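Local coordinates for protein SAG family member (Sag19) (Eimeria tenella, PDB 6ZZB) that is a surface antigen of a coccidian parasite with a fold related to the CAP proteins, its molecular function still unknown, at residues 156-161 and 219-224; 163-168 and 212-217; 150-155 and 175-180. All blocks are in the same frame, centred on the assembly; numbering follows the deposited sequence.

Contact 1 (156-161 and 219-224); sequences SNFEPS and KPFTAE. With SO4 (sulfate ion), chain B.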
loop_
_atom_site.group_PDB
_atom_site.type_symbol
_atom_site.label_atom_id
_atom_site.label_comp_id
_atom_site.label_asym_id
_atom_site.label_seq_id
_atom_site.Cartn_x
_atom_site.Cartn_y
_atom_site.Cartn_z
ATOM N N SER A 156 -9.778 17.187 3.089
ATOM C CA SER A 156 -9.040 17.798 1.954
ATOM C C SER A 156 -10.006 18.513 1.012
ATOM O O SER A 156 -11.124 18.068 0.862
ATOM C CB SER A 156 -8.259 16.729 1.197
ATOM O OG SER A 156 -7.693 17.246 -0.016
ATOM N N ASN A 157 -9.501 19.534 0.331
ATOM C CA ASN A 157 -10.249 20.167 -0.781
ATOM C C ASN A 157 -10.216 19.304 -2.048
ATOM O O ASN A 157 -10.811 19.708 -3.045
ATOM C CB ASN A 157 -9.725 21.569 -1.063
ATOM C CG ASN A 157 -10.124 22.507 0.050
ATOM O OD1 ASN A 157 -11.320 22.689 0.249
ATOM N ND2 ASN A 157 -9.148 23.028 0.769
ATOM N N PHE A 158 -9.616 18.119 -2.000
ATOM C CA PHE A 158 -9.773 17.106 -3.063
ATOM C C PHE A 158 -11.231 17.032 -3.501
ATOM O O PHE A 158 -12.143 16.863 -2.668
ATOM C CB PHE A 158 -9.310 15.741 -2.555
ATOM C CG PHE A 158 -9.489 14.641 -3.562
ATOM C CD1 PHE A 158 -8.501 14.356 -4.490
ATOM C CD2 PHE A 158 -10.640 13.891 -3.562
ATOM C CE1 PHE A 158 -8.691 13.345 -5.424
ATOM C CE2 PHE A 158 -10.838 12.897 -4.509
ATOM C CZ PHE A 158 -9.856 12.630 -5.430
ATOM N N GLU A 159 -11.445 17.114 -4.816
ATOM C CA GLU A 159 -12.730 16.845 -5.497
ATOM C C GLU A 159 -12.463 15.735 -6.500
ATOM O O GLU A 159 -11.462 15.801 -7.208
ATOM C CB GLU A 159 -13.233 18.053 -6.304
ATOM C CG GLU A 159 -13.778 19.203 -5.497
ATOM C CD GLU A 159 -14.518 20.179 -6.407
ATOM O OE1 GLU A 159 -13.952 21.243 -6.703
ATOM O OE2 GLU A 159 -15.639 19.845 -6.862
ATOM N N PRO A 160 -13.360 14.751 -6.637
ATOM C CA PRO A 160 -13.109 13.650 -7.563
ATOM C C PRO A 160 -12.997 14.060 -9.044
ATOM O O PRO A 160 -12.274 13.409 -9.792
ATOM C CB PRO A 160 -14.306 12.722 -7.315
ATOM C CG PRO A 160 -15.385 13.609 -6.713
ATOM C CD PRO A 160 -14.614 14.614 -5.888
ATOM N N SER A 161 -13.673 15.126 -9.466
ATOM C CA SER A 161 -13.653 15.510 -10.897
ATOM C C SER A 161 -12.306 16.132 -11.270
ATOM O O SER A 161 -11.934 16.019 -12.450
ATOM C CB SER A 161 -14.807 16.397 -11.261
ATOM O OG SER A 161 -14.759 17.580 -10.517
ATOM N N LYS A 219 -6.888 9.796 -12.007
ATOM C CA LYS A 219 -8.012 10.238 -11.153
ATOM C C LYS A 219 -8.411 9.042 -10.305
ATOM O O LYS A 219 -8.904 8.043 -10.798
ATOM C CB LYS A 219 -9.129 10.767 -12.046
ATOM C CG LYS A 219 -8.742 12.054 -12.767
ATOM C CD LYS A 219 -9.895 12.836 -13.306
ATOM C CE LYS A 219 -9.450 14.149 -13.909
ATOM N NZ LYS A 219 -10.529 14.741 -14.733
ATOM N N PRO A 220 -8.090 9.039 -9.000
ATOM C CA PRO A 220 -8.330 7.844 -8.199
ATOM C C PRO A 220 -9.790 7.456 -7.942
ATOM O O PRO A 220 -10.052 6.304 -7.783
ATOM C CB PRO A 220 -7.606 8.182 -6.882
ATOM C CG PRO A 220 -7.657 9.682 -6.834
ATOM C CD PRO A 220 -7.404 10.107 -8.266
ATOM N N PHE A 221 -10.714 8.416 -7.998
ATOM C CA PHE A 221 -12.143 8.177 -7.695
ATOM C C PHE A 221 -13.043 8.856 -8.731
ATOM O O PHE A 221 -12.818 10.020 -9.046
ATOM C CB PHE A 221 -12.499 8.736 -6.319
ATOM C CG PHE A 221 -11.597 8.270 -5.208
ATOM C CD1 PHE A 221 -11.599 6.955 -4.774
ATOM C CD2 PHE A 221 -10.722 9.153 -4.624
ATOM C CE1 PHE A 221 -10.745 6.561 -3.756
ATOM C CE2 PHE A 221 -9.879 8.758 -3.607
ATOM C CZ PHE A 221 -9.902 7.465 -3.175
ATOM N N THR A 222 -14.064 8.136 -9.155
ATOM C CA THR A 222 -15.235 8.749 -9.827
ATOM C C THR A 222 -16.024 9.542 -8.791
ATOM O O THR A 222 -15.946 9.238 -7.569
ATOM C CB THR A 222 -16.135 7.703 -10.474
ATOM O OG1 THR A 222 -16.677 6.897 -9.432
ATOM C CG2 THR A 222 -15.414 6.882 -11.520
ATOM N N ALA A 223 -16.808 10.514 -9.244
ATOM C CA ALA A 223 -17.735 11.243 -8.356
ATOM C C ALA A 223 -18.688 10.260 -7.674
ATOM O O ALA A 223 -18.967 10.462 -6.492
ATOM C CB ALA A 223 -18.468 12.316 -9.142
ATOM N N GLU A 224 -19.167 9.230 -8.373
ATOM C CA GLU A 224 -20.171 8.290 -7.852
ATOM C C GLU A 224 -19.538 7.569 -6.661
ATOM O O GLU A 224 -20.160 7.460 -5.595
ATOM C CB GLU A 224 -20.604 7.337 -8.967
ATOM C CG GLU A 224 -21.698 6.388 -8.548
ATOM C CD GLU A 224 -22.111 5.402 -9.629
ATOM O OE1 GLU A 224 -21.337 5.214 -10.599
ATOM O OE2 GLU A 224 -23.191 4.822 -9.490
HETATM S S SO4 B . -5.757 20.230 0.693
HETATM O O1 SO4 B . -5.784 18.878 0.176
HETATM O O2 SO4 B . -5.211 21.105 -0.307
HETATM O O3 SO4 B . -4.900 20.266 1.856
HETATM O O4 SO4 B . -7.084 20.664 1.065
HETATM O O HOH W 1 -10.270 11.554 -8.638
HETATM O O HOH W 2 -13.117 14.115 -13.908
#
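P160 meets the start of the C-terminal helix with its ring, and the rings of F158 and F221 meet nearby. These three residues carry most of the contact and illustrate how a loop and the approach to a helix can be joined by apolar contacts, one direct hydrogen bond and bridging waters. The proline presents two different atoms: CG of P160 rests 3.7 Å from CA of A223, while CB of P160 lies 3.5 Å from the carbonyl oxygen O of F221. The ring thus packs against backbone as much as against side chain.

CB of F158 points toward the other segment, and chi1 of 178° sets CG anti to the backbone N. CE2 and CZ of F158 both lie 3.7 Å from CD2 of F221, with CZ near the plane of the F221 ring at its edge. The two ring planes are almost perpendicular (89°), their centroids 5.9 Å apart. P220 joins from the same loop, its CG 3.9 Å from CZ of F158, and its CB lies over one face of the F221 ring.

At S161 the polar contacts take over. The extended chain of K219 carries NZ to within 3.0 Å of O of S161, a hydrogen bond reinforced by a water that donates to that same oxygen and accepts from NZ. A second water links O of P160 to N of F221. At the start of the loop, in the conformer given, S156 OG accepts from N of F158 (an ST turn), and N of N157 holds a sulfate ion, probably from the crystallisation liquor.

T222 is the N-cap of helix 223-231, its OG1 bonded to N of L225, and Y226 of that helix meets the F158 ring edge-to-face. The contact therefore fastens the loop following helix 138-155 to the entrance of the C-terminal helix.

Contact 2 (163-168 and 212-217); sequences GTYDVE and DPLRKE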
loop_
_atom_site.group_PDB
_atom_site.type_symbol
_atom_site.label_atom_id
_atom_site.label_comp_id
_atom_site.label_asym_id
_atom_site.label_seq_id
_atom_site.Cartn_x
_atom_site.Cartn_y
_atom_site.Cartn_z
ATOM N N GLY A 163 -9.325 16.065 -8.879
ATOM C CA GLY A 163 -8.218 15.563 -8.049
ATOM C C GLY A 163 -7.514 14.399 -8.736
ATOM O O GLY A 163 -8.191 13.461 -9.199
ATOM N N THR A 164 -6.205 14.468 -8.793
ATOM C CA THR A 164 -5.362 13.397 -9.369
ATOM C C THR A 164 -4.437 12.879 -8.282
ATOM O O THR A 164 -4.210 13.559 -7.279
ATOM C CB THR A 164 -4.600 13.851 -10.619
ATOM O OG1 THR A 164 -3.604 14.800 -10.251
ATOM C CG2 THR A 164 -5.520 14.437 -11.668
ATOM N N TYR A 165 -3.871 11.720 -8.551
ATOM C CA TYR A 165 -2.988 11.050 -7.580
ATOM C C TYR A 165 -1.608 11.651 -7.739
ATOM O O TYR A 165 -1.031 11.517 -8.836
ATOM C CB TYR A 165 -2.981 9.538 -7.800
ATOM C CG TYR A 165 -2.061 8.859 -6.815
ATOM C CD1 TYR A 165 -2.445 8.650 -5.502
ATOM C CD2 TYR A 165 -0.766 8.521 -7.171
ATOM C CE1 TYR A 165 -1.588 8.057 -4.578
ATOM C CE2 TYR A 165 0.113 7.953 -6.255
ATOM C CZ TYR A 165 -0.300 7.748 -4.947
ATOM O OH TYR A 165 0.562 7.154 -4.051
ATOM N N ASP A 166 -1.072 12.295 -6.714
ATOM C CA ASP A 166 0.313 12.790 -6.724
ATOM C C ASP A 166 0.863 12.589 -5.324
ATOM O O ASP A 166 0.485 13.331 -4.392
ATOM C CB ASP A 166 0.341 14.244 -7.181
ATOM C CG ASP A 166 1.715 14.876 -7.166
ATOM O OD1 ASP A 166 2.716 14.182 -6.826
ATOM O OD2 ASP A 166 1.777 16.072 -7.502
ATOM N N VAL A 167 1.770 11.643 -5.194
ATOM C CA VAL A 167 2.290 11.229 -3.864
ATOM C C VAL A 167 3.123 12.360 -3.241
ATOM O O VAL A 167 3.412 12.262 -2.045
ATOM C CB VAL A 167 3.050 9.892 -4.005
ATOM C CG1 VAL A 167 4.378 10.064 -4.742
ATOM C CG2 VAL A 167 3.222 9.182 -2.669
ATOM N N GLU A 168 3.502 13.407 -3.988
ATOM C CA GLU A 168 4.351 14.511 -3.474
ATOM C C GLU A 168 3.502 15.728 -3.091
ATOM O O GLU A 168 4.084 16.708 -2.596
ATOM C CB GLU A 168 5.411 14.896 -4.512
ATOM C CG GLU A 168 6.272 13.734 -4.989
ATOM C CD GLU A 168 7.479 13.353 -4.141
ATOM O OE1 GLU A 168 7.814 14.106 -3.203
ATOM O OE2 GLU A 168 8.103 12.296 -4.437
ATOM N N ASP A 212 -3.775 -3.034 -11.422
ATOM C CA ASP A 212 -2.761 -2.130 -11.923
ATOM C C ASP A 212 -2.529 -1.018 -10.918
ATOM O O ASP A 212 -3.464 -0.629 -10.233
ATOM C CB ASP A 212 -3.236 -1.486 -13.230
ATOM C CG ASP A 212 -3.342 -2.493 -14.352
ATOM O OD1 ASP A 212 -2.395 -3.272 -14.525
ATOM O OD2 ASP A 212 -4.368 -2.443 -15.054
ATOM N N PRO A 213 -1.298 -0.516 -10.768
ATOM C CA PRO A 213 -1.023 0.535 -9.801
ATOM C C PRO A 213 -1.597 1.889 -10.197
ATOM O O PRO A 213 -1.543 2.257 -11.373
ATOM C CB PRO A 213 0.509 0.608 -9.764
ATOM C CG PRO A 213 0.940 0.115 -11.138
ATOM C CD PRO A 213 -0.084 -0.953 -11.473
ATOM N N LEU A 214 -2.020 2.662 -9.209
ATOM C CA LEU A 214 -2.221 4.104 -9.422
ATOM C C LEU A 214 -0.900 4.746 -9.798
ATOM O O LEU A 214 0.142 4.434 -9.194
ATOM C CB LEU A 214 -2.748 4.783 -8.159
ATOM C CG LEU A 214 -4.200 4.527 -7.859
ATOM C CD1 LEU A 214 -4.502 5.067 -6.467
ATOM C CD2 LEU A 214 -5.090 5.176 -8.915
ATOM N N ARG A 215 -0.943 5.685 -10.735
ATOM C CA ARG A 215 0.244 6.449 -11.160
ATOM C C ARG A 215 -0.075 7.944 -11.130
ATOM O O ARG A 215 -1.245 8.292 -11.174
ATOM C CB ARG A 215 0.685 5.934 -12.533
ATOM C CG ARG A 215 1.050 4.456 -12.494
ATOM C CD ARG A 215 1.601 3.975 -13.806
ATOM N NE ARG A 215 2.850 4.673 -14.111
ATOM C CZ ARG A 215 3.369 4.798 -15.323
ATOM N NH1 ARG A 215 2.766 4.262 -16.373
ATOM N NH2 ARG A 215 4.505 5.452 -15.476
ATOM N N LYS A 216 0.964 8.760 -11.110
ATOM C CA LYS A 216 0.840 10.229 -11.117
ATOM C C LYS A 216 -0.119 10.615 -12.238
ATOM O O LYS A 216 0.012 10.084 -13.371
ATOM C CB LYS A 216 2.208 10.893 -11.244
ATOM C CG LYS A 216 2.239 12.332 -10.775
ATOM C CD LYS A 216 3.506 13.022 -11.157
ATOM C CE LYS A 216 3.474 14.496 -10.835
ATOM N NZ LYS A 216 4.852 15.026 -10.791
ATOM N N GLU A 217 -1.067 11.493 -11.890
ATOM C CA GLU A 217 -2.131 12.084 -12.758
ATOM C C GLU A 217 -3.328 11.150 -12.990
ATOM O O GLU A 217 -4.327 11.660 -13.488
ATOM C CB GLU A 217 -1.579 12.654 -14.071
ATOM C CG GLU A 217 -0.734 13.891 -13.857
ATOM C CD GLU A 217 -0.618 14.809 -15.061
ATOM O OE1 GLU A 217 -1.665 15.164 -15.641
ATOM O OE2 GLU A 217 0.518 15.179 -15.408
HETATM O O HOH W 3 -1.153 13.890 -10.446
HETATM O O HOH W 4 5.072 14.004 -8.141
#
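Y165 meets L214 with its CG anti to the backbone N (chi1 179°), and CB of L214 lies over one face of the ring, offset toward the rim. CG of K216 is likewise anti to its own N (chi1 -159°), and from there the extended chain runs alongside D166 in the same sense.

The backbone joins the segments through a single direct hydrogen bond, from N of E217 to O of Y165 at 3.1 Å. CA of K216 approaches that same oxygen at 3.2 Å in a CA-H...O contact, and a water donates to it as well, so three partners gather round one carbonyl. This water also touches T164 OG1 at 2.6 Å. The methyl CG2 of T164 packs 3.5 Å from O of E217.

The opposite charges of D166 and K216 may attract, but at 4.6 Å between OD1 of D166 and NZ of K216 they form no salt bridge; a water is bonded to both. The same OD1 accepts from N of E168, met from above the carboxylate plane. Deeper in, the Y165 hydroxyl bonds to S178 of helix 175-183. Closure of D166 onto N of E168 is the signature of an Asx turn, here set in a loop-to-loop pairing.

Contact 3 (150-155 and 175-180); sequences LDHLKQ and VNASNV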
loop_
_atom_site.group_PDB
_atom_site.type_symbol
_atom_site.label_atom_id
_atom_site.label_comp_id
_atom_site.label_asym_id
_atom_site.label_seq_id
_atom_site.Cartn_x
_atom_site.Cartn_y
_atom_site.Cartn_z
ATOM N N LEU A 150 -9.262 7.953 4.775
ATOM C CA LEU A 150 -10.566 8.481 4.308
ATOM C C LEU A 150 -10.855 9.788 5.064
ATOM O O LEU A 150 -11.326 10.748 4.422
ATOM C CB LEU A 150 -11.680 7.460 4.504
ATOM C CG LEU A 150 -12.998 7.857 3.828
ATOM C CD1 LEU A 150 -12.804 8.271 2.379
ATOM C CD2 LEU A 150 -14.004 6.729 3.921
ATOM N N ASP A 151 -10.536 9.867 6.354
ATOM C CA ASP A 151 -10.727 11.138 7.109
ATOM C C ASP A 151 -9.863 12.205 6.453
ATOM O O ASP A 151 -10.308 13.342 6.283
ATOM C CB ASP A 151 -10.411 10.928 8.572
ATOM C CG ASP A 151 -11.493 10.173 9.301
ATOM O OD1 ASP A 151 -12.595 10.075 8.781
ATOM O OD2 ASP A 151 -11.164 9.701 10.416
ATOM N N HIS A 152 -8.618 11.921 6.131
ATOM C CA HIS A 152 -7.714 12.914 5.519
ATOM C C HIS A 152 -8.302 13.371 4.188
ATOM O O HIS A 152 -8.272 14.581 3.916
ATOM C CB HIS A 152 -6.312 12.336 5.331
ATOM C CG HIS A 152 -5.305 13.388 5.066
ATOM N ND1 HIS A 152 -4.917 14.273 6.038
ATOM C CD2 HIS A 152 -4.651 13.724 3.946
ATOM C CE1 HIS A 152 -3.991 15.079 5.524
ATOM N NE2 HIS A 152 -3.815 14.775 4.250
ATOM N N LEU A 153 -8.832 12.471 3.372
ATOM C CA LEU A 153 -9.433 12.862 2.077
ATOM C C LEU A 153 -10.661 13.738 2.326
ATOM O O LEU A 153 -10.824 14.777 1.655
ATOM C CB LEU A 153 -9.808 11.606 1.298
ATOM C CG LEU A 153 -8.611 10.906 0.679
ATOM C CD1 LEU A 153 -9.013 9.556 0.113
ATOM C CD2 LEU A 153 -7.987 11.765 -0.399
ATOM N N LYS A 154 -11.503 13.361 3.264
ATOM C CA LYS A 154 -12.735 14.139 3.564
ATOM C C LYS A 154 -12.351 15.550 4.031
ATOM O O LYS A 154 -13.144 16.521 3.745
ATOM C CB LYS A 154 -13.548 13.410 4.615
ATOM C CG LYS A 154 -14.299 12.197 4.092
ATOM C CD LYS A 154 -14.984 11.433 5.201
ATOM C CE LYS A 154 -15.772 10.262 4.675
ATOM N NZ LYS A 154 -16.369 9.508 5.804
ATOM N N GLN A 155 -11.255 15.692 4.740
ATOM C CA GLN A 155 -10.783 16.974 5.294
ATOM C C GLN A 155 -10.114 17.806 4.211
ATOM O O GLN A 155 -9.839 18.990 4.451
ATOM C CB GLN A 155 -9.826 16.683 6.437
ATOM C CG GLN A 155 -10.576 16.135 7.632
ATOM C CD GLN A 155 -9.735 15.262 8.532
ATOM O OE1 GLN A 155 -8.517 15.224 8.406
ATOM N NE2 GLN A 155 -10.394 14.624 9.492
ATOM N N VAL A 175 0.352 9.272 3.840
ATOM C CA VAL A 175 0.506 7.845 3.469
ATOM C C VAL A 175 -0.834 7.134 3.628
ATOM O O VAL A 175 -1.192 6.272 2.805
ATOM C CB VAL A 175 1.637 7.188 4.272
ATOM C CG1 VAL A 175 1.742 5.707 3.932
ATOM C CG2 VAL A 175 2.963 7.854 4.025
ATOM N N ASN A 176 -1.627 7.478 4.647
ATOM C CA ASN A 176 -2.943 6.851 4.813
ATOM C C ASN A 176 -3.844 7.190 3.630
ATOM O O ASN A 176 -4.585 6.331 3.162
ATOM C CB ASN A 176 -3.577 7.216 6.159
ATOM C CG ASN A 176 -2.708 6.882 7.343
ATOM O OD1 ASN A 176 -2.364 7.763 8.165
ATOM N ND2 ASN A 176 -2.358 5.635 7.471
ATOM N N ALA A 177 -3.893 8.462 3.214
ATOM C CA ALA A 177 -4.731 8.850 2.076
ATOM C C ALA A 177 -4.296 8.116 0.798
ATOM O O ALA A 177 -5.162 7.659 0.056
ATOM C CB ALA A 177 -4.682 10.346 1.874
ATOM N N SER A 178 -2.995 8.037 0.573
ATOM C CA SER A 178 -2.449 7.260 -0.565
ATOM C C SER A 178 -2.915 5.808 -0.449
ATOM O O SER A 178 -3.394 5.217 -1.397
ATOM C CB SER A 178 -0.974 7.394 -0.598
ATOM O OG SER A 178 -0.412 6.608 -1.653
ATOM N N ASN A 179 -2.803 5.237 0.738
ATOM C CA ASN A 179 -3.203 3.830 0.964
ATOM C C ASN A 179 -4.669 3.641 0.597
ATOM O O ASN A 179 -4.997 2.636 -0.055
ATOM C CB ASN A 179 -2.942 3.403 2.397
ATOM C CG ASN A 179 -1.482 3.225 2.740
ATOM O OD1 ASN A 179 -0.627 3.176 1.855
ATOM N ND2 ASN A 179 -1.165 3.122 4.035
ATOM N N VAL A 180 -5.547 4.566 0.973
ATOM C CA VAL A 180 -6.981 4.429 0.647
ATOM C C VAL A 180 -7.186 4.523 -0.865
ATOM O O VAL A 180 -8.050 3.798 -1.381
ATOM C CB VAL A 180 -7.792 5.512 1.381
ATOM C CG1 VAL A 180 -9.194 5.651 0.830
ATOM C CG2 VAL A 180 -7.779 5.211 2.846
#
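A177 places its CB between two side chains of the facing helix: CD2 of H152 lies 4.0 Å from it and CG of L153, set anti to its own carbonyl carbon (chi1 -76°), 4.1 Å. One helical turn on, V180 uses both methyls. Its CG1 meets CD1 of L153 at 4.0 Å, and its CG2 sits 3.7 Å from the backbone N of L150. The side chains of L153 and V180 point opposite ways as they pass.

The small alanine stands where the backbones come nearest, with CA of H152 and CA of A177 6.1 Å apart. The segment axes approach to 8.2 Å and cross at -99°, nearly perpendicular, which confines the meeting to a short patch of each helix.

Further out, N176 ND2 and N179 ND2 both bond to T145 OG1, an earlier residue of helix 138-155, while N179 OD1 accepts from N of V127 on strand 126-131. L153 also touches P171 and F172 of the intervening loop and Y226 of helix 223-231.

No hydrogen bond links segments 150-155 and 175-180 directly. Their buried junction rests on van der Waals contacts, chiefly of apolar side chains, whereas the polar ties between the two helices lie alongside it, at T145.

Followed from the N terminus, the chain first enters contact 3 at the end of helix 138-155 and passes straight into contact 1 at 156-161 and contact 2 at 163-168. Helix 175-183 then closes contact 3 across a 19-residue loop. After strands 190-196 and 203-211, segment 212-217 closes contact 2, and 219-224 closes contact 1 at the C-terminal helix. Contact 2 is therefore enclosed by contact 1, while contact 3 crosses both. F158 packs on G163 and F221 on L153, while the hydroxyls of Y165 and S178 are probably hydrogen-bonded. Together they tie loop 156-174 to helices 138-155, 175-183 and 223-231 and to the loop following strand 203-211.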